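Local coordinates for xylulose kinase (Bifidobacterium adolescentis ATCC 15703, PDB 3I8B), which probably phosphorylates D-xylulose to D-xylulose 5-phosphate at the expense of ATP, as a member of the FGGY family of carbohydrate kinases, at residues A269-L280 against V461-V472. Residues are numbered along the deposited sequence; the frame is centred on the assembly and turned at random.
Sequences APGGGDNAMASL and VAIGAARQAAWV
Helices 274-280 and 461-472 cross with their axes 6.7 Å apart at 73°, bringing Met277 against Gly464 and Ala278 against Val461, while the residues leading into the first helix start beside Ala469, at Ala269. Such a close approach depends on Gly464 having no side chain: its CA lies 3.4 Å from Met277 O, a nearly straight CA-H...O contact. Met277, a selenomethionine, is a knob in the hole formed by Val461, Gly464, Ala465 and Gln468; the bend at chi2 lays its SE 3.9 Å from Ala465 CA, and the one at chi3 carries CE towards the Gln468 amide. That amide grips the backbone of Gly271 twice. Gly271 N donates to Gln468 OE1 (2.8 Å), and Gln468 NE2 returns a straighter bond to Gly271 O (168°), leaving from within the amide plane but arriving above the plane of the carbonyl. Two bonds to one residue fix the amide's rotation, and an extended chain, with CG trans to the backbone N (chi1 180°), brings it there. The pairing joins regions assigned to the N- and C-terminal FGGY families, in the actin-like ATPase fold: strand 267-273 is an outermost strand of its sheet, and the next one in, 65-72, also packs on helix 460-474. Asp274, the predicted proton acceptor, begins the first helix, and Val461 CG2 rests 3.9 Å from its CB; Val461 also touches Asp11, predicted to be important for activity. Leu280 turns CD2 onto Gln468 CB (3.7 Å), and its carbonyl O accepts from Arg467 NH1 (3.0 Å), near the guanidinium plane, while Arg467 NE hydrogen-bonds Pro480 O.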
# COMPACT_ATOMS: atom_id res chain seq x y z
N ALA A 269 13.03 12.78 7.40
CA ALA A 269 12.26 11.80 8.16
C ALA A 269 12.30 10.46 7.42
O ALA A 269 12.73 10.41 6.27
CB ALA A 269 10.81 12.29 8.36
N PRO A 270 11.88 9.37 8.08
CA PRO A 270 12.10 8.05 7.49
C PRO A 270 11.35 7.83 6.17
O PRO A 270 11.79 7.00 5.37
CB PRO A 270 11.58 7.10 8.56
CG PRO A 270 11.79 7.85 9.84
CD PRO A 270 11.45 9.27 9.49
N GLY A 271 10.27 8.56 5.93
CA GLY A 271 9.44 8.33 4.76
C GLY A 271 8.57 7.09 4.96
O GLY A 271 8.45 6.58 6.08
N GLY A 272 7.96 6.60 3.88
CA GLY A 272 7.14 5.40 3.99
C GLY A 272 6.39 5.02 2.73
O GLY A 272 6.43 5.74 1.72
N GLY A 273 5.70 3.88 2.79
CA GLY A 273 4.85 3.43 1.69
C GLY A 273 3.53 4.19 1.65
O GLY A 273 3.07 4.69 2.69
N ASP A 274 2.93 4.29 0.47
CA ASP A 274 1.77 5.17 0.32
C ASP A 274 0.59 4.82 1.23
O ASP A 274 0.04 5.70 1.88
CB ASP A 274 1.34 5.34 -1.15
CG ASP A 274 1.14 4.02 -1.88
OD1 ASP A 274 1.03 2.94 -1.25
OD2 ASP A 274 1.10 4.07 -3.13
N ASN A 275 0.19 3.55 1.28
CA ASN A 275 -0.92 3.18 2.15
C ASN A 275 -0.76 3.64 3.61
O ASN A 275 -1.68 4.23 4.18
CB ASN A 275 -1.18 1.68 2.09
CG ASN A 275 -1.77 1.26 0.76
OD1 ASN A 275 -1.20 0.42 0.05
ND2 ASN A 275 -2.89 1.86 0.40
N ALA A 276 0.40 3.36 4.20
CA ALA A 276 0.69 3.78 5.57
C ALA A 276 0.84 5.29 5.73
O ALA A 276 0.52 5.87 6.79
CB ALA A 276 1.93 3.08 6.10
N MSE A 277 1.37 5.95 4.71
CA MSE A 277 1.56 7.38 4.81
C MSE A 277 0.17 8.04 4.80
O MSE A 277 -0.11 8.91 5.63
CB MSE A 277 2.47 7.91 3.70
CG MSE A 277 3.93 7.47 3.83
SE MSE A 277 5.13 8.77 4.79
CE MSE A 277 4.44 8.50 6.61
N ALA A 278 -0.71 7.59 3.90
CA ALA A 278 -2.06 8.14 3.82
C ALA A 278 -2.75 7.96 5.16
O ALA A 278 -3.46 8.86 5.62
CB ALA A 278 -2.88 7.45 2.72
N SER A 279 -2.56 6.80 5.78
CA SER A 279 -3.18 6.50 7.07
C SER A 279 -2.72 7.49 8.16
O SER A 279 -3.53 7.97 8.96
CB SER A 279 -2.91 5.06 7.49
OG SER A 279 -3.33 4.17 6.46
N LEU A 280 -1.43 7.77 8.18
CA LEU A 280 -0.89 8.79 9.08
C LEU A 280 -1.55 10.15 8.77
O LEU A 280 -2.01 10.83 9.67
CB LEU A 280 0.63 8.88 8.95
CG LEU A 280 1.37 9.70 10.01
CD1 LEU A 280 1.25 9.08 11.39
CD2 LEU A 280 2.83 9.87 9.61
N VAL A 461 -1.51 11.22 1.23
CA VAL A 461 -0.12 10.73 1.27
C VAL A 461 0.84 11.87 1.57
O VAL A 461 1.70 11.76 2.46
CB VAL A 461 0.32 10.03 -0.03
CG1 VAL A 461 1.84 9.78 -0.00
CG2 VAL A 461 -0.44 8.72 -0.23
N ALA A 462 0.71 12.95 0.81
CA ALA A 462 1.54 14.14 1.00
C ALA A 462 1.35 14.74 2.39
O ALA A 462 2.31 15.18 3.02
CB ALA A 462 1.23 15.19 -0.07
N ILE A 463 0.11 14.74 2.88
CA ILE A 463 -0.17 15.23 4.22
C ILE A 463 0.47 14.33 5.28
O ILE A 463 1.06 14.82 6.22
CB ILE A 463 -1.69 15.35 4.49
CG1 ILE A 463 -2.30 16.43 3.60
CG2 ILE A 463 -1.98 15.65 5.96
CD1 ILE A 463 -3.73 16.76 3.94
N GLY A 464 0.34 13.01 5.10
CA GLY A 464 0.98 12.06 5.99
C GLY A 464 2.49 12.20 6.05
O GLY A 464 3.09 12.10 7.12
N ALA A 465 3.12 12.42 4.90
CA ALA A 465 4.56 12.60 4.87
C ALA A 465 4.97 13.89 5.59
O ALA A 465 5.97 13.92 6.31
CB ALA A 465 5.11 12.56 3.44
N ALA A 466 4.18 14.96 5.42
CA ALA A 466 4.47 16.20 6.12
C ALA A 466 4.28 16.01 7.61
O ALA A 466 5.04 16.56 8.41
CB ALA A 466 3.58 17.36 5.60
N ARG A 467 3.27 15.24 7.99
CA ARG A 467 3.00 14.98 9.41
C ARG A 467 4.15 14.22 10.05
O ARG A 467 4.52 14.46 11.20
CB ARG A 467 1.67 14.23 9.60
CG ARG A 467 1.14 14.25 11.03
CD ARG A 467 -0.21 13.53 11.20
NE ARG A 467 -0.64 13.57 12.60
CZ ARG A 467 -1.29 12.60 13.24
NH1 ARG A 467 -1.61 11.48 12.62
NH2 ARG A 467 -1.61 12.76 14.52
N GLN A 468 4.75 13.32 9.29
CA GLN A 468 5.85 12.54 9.82
C GLN A 468 7.10 13.39 9.95
O GLN A 468 7.85 13.26 10.92
CB GLN A 468 6.13 11.31 8.95
CG GLN A 468 7.29 10.45 9.46
CD GLN A 468 7.86 9.56 8.35
OE1 GLN A 468 8.48 10.05 7.41
NE2 GLN A 468 7.64 8.24 8.47
N ALA A 469 7.33 14.26 8.97
CA ALA A 469 8.47 15.17 9.05
C ALA A 469 8.30 16.14 10.23
O ALA A 469 9.25 16.41 10.97
CB ALA A 469 8.64 15.94 7.75
N ALA A 470 7.09 16.65 10.41
CA ALA A 470 6.80 17.51 11.57
C ALA A 470 6.95 16.75 12.90
O ALA A 470 7.45 17.28 13.90
CB ALA A 470 5.43 18.14 11.44
N TRP A 471 6.52 15.50 12.91
CA TRP A 471 6.69 14.63 14.08
C TRP A 471 8.17 14.49 14.47
O TRP A 471 8.54 14.71 15.63
CB TRP A 471 6.07 13.26 13.78
CG TRP A 471 5.97 12.30 14.94
CD1 TRP A 471 6.22 12.55 16.27
CD2 TRP A 471 5.52 10.94 14.87
NE1 TRP A 471 5.98 11.42 17.02
CE2 TRP A 471 5.55 10.42 16.18
CE3 TRP A 471 5.11 10.11 13.82
CZ2 TRP A 471 5.18 9.09 16.47
CZ3 TRP A 471 4.76 8.80 14.10
CH2 TRP A 471 4.79 8.31 15.42
N VAL A 472 9.00 14.12 13.50
CA VAL A 472 10.44 13.97 13.73
C VAL A 472 11.06 15.31 14.18
O VAL A 472 11.81 15.37 15.16
CB VAL A 472 11.18 13.45 12.46
CG1 VAL A 472 12.68 13.43 12.70
CG2 VAL A 472 10.66 12.06 12.08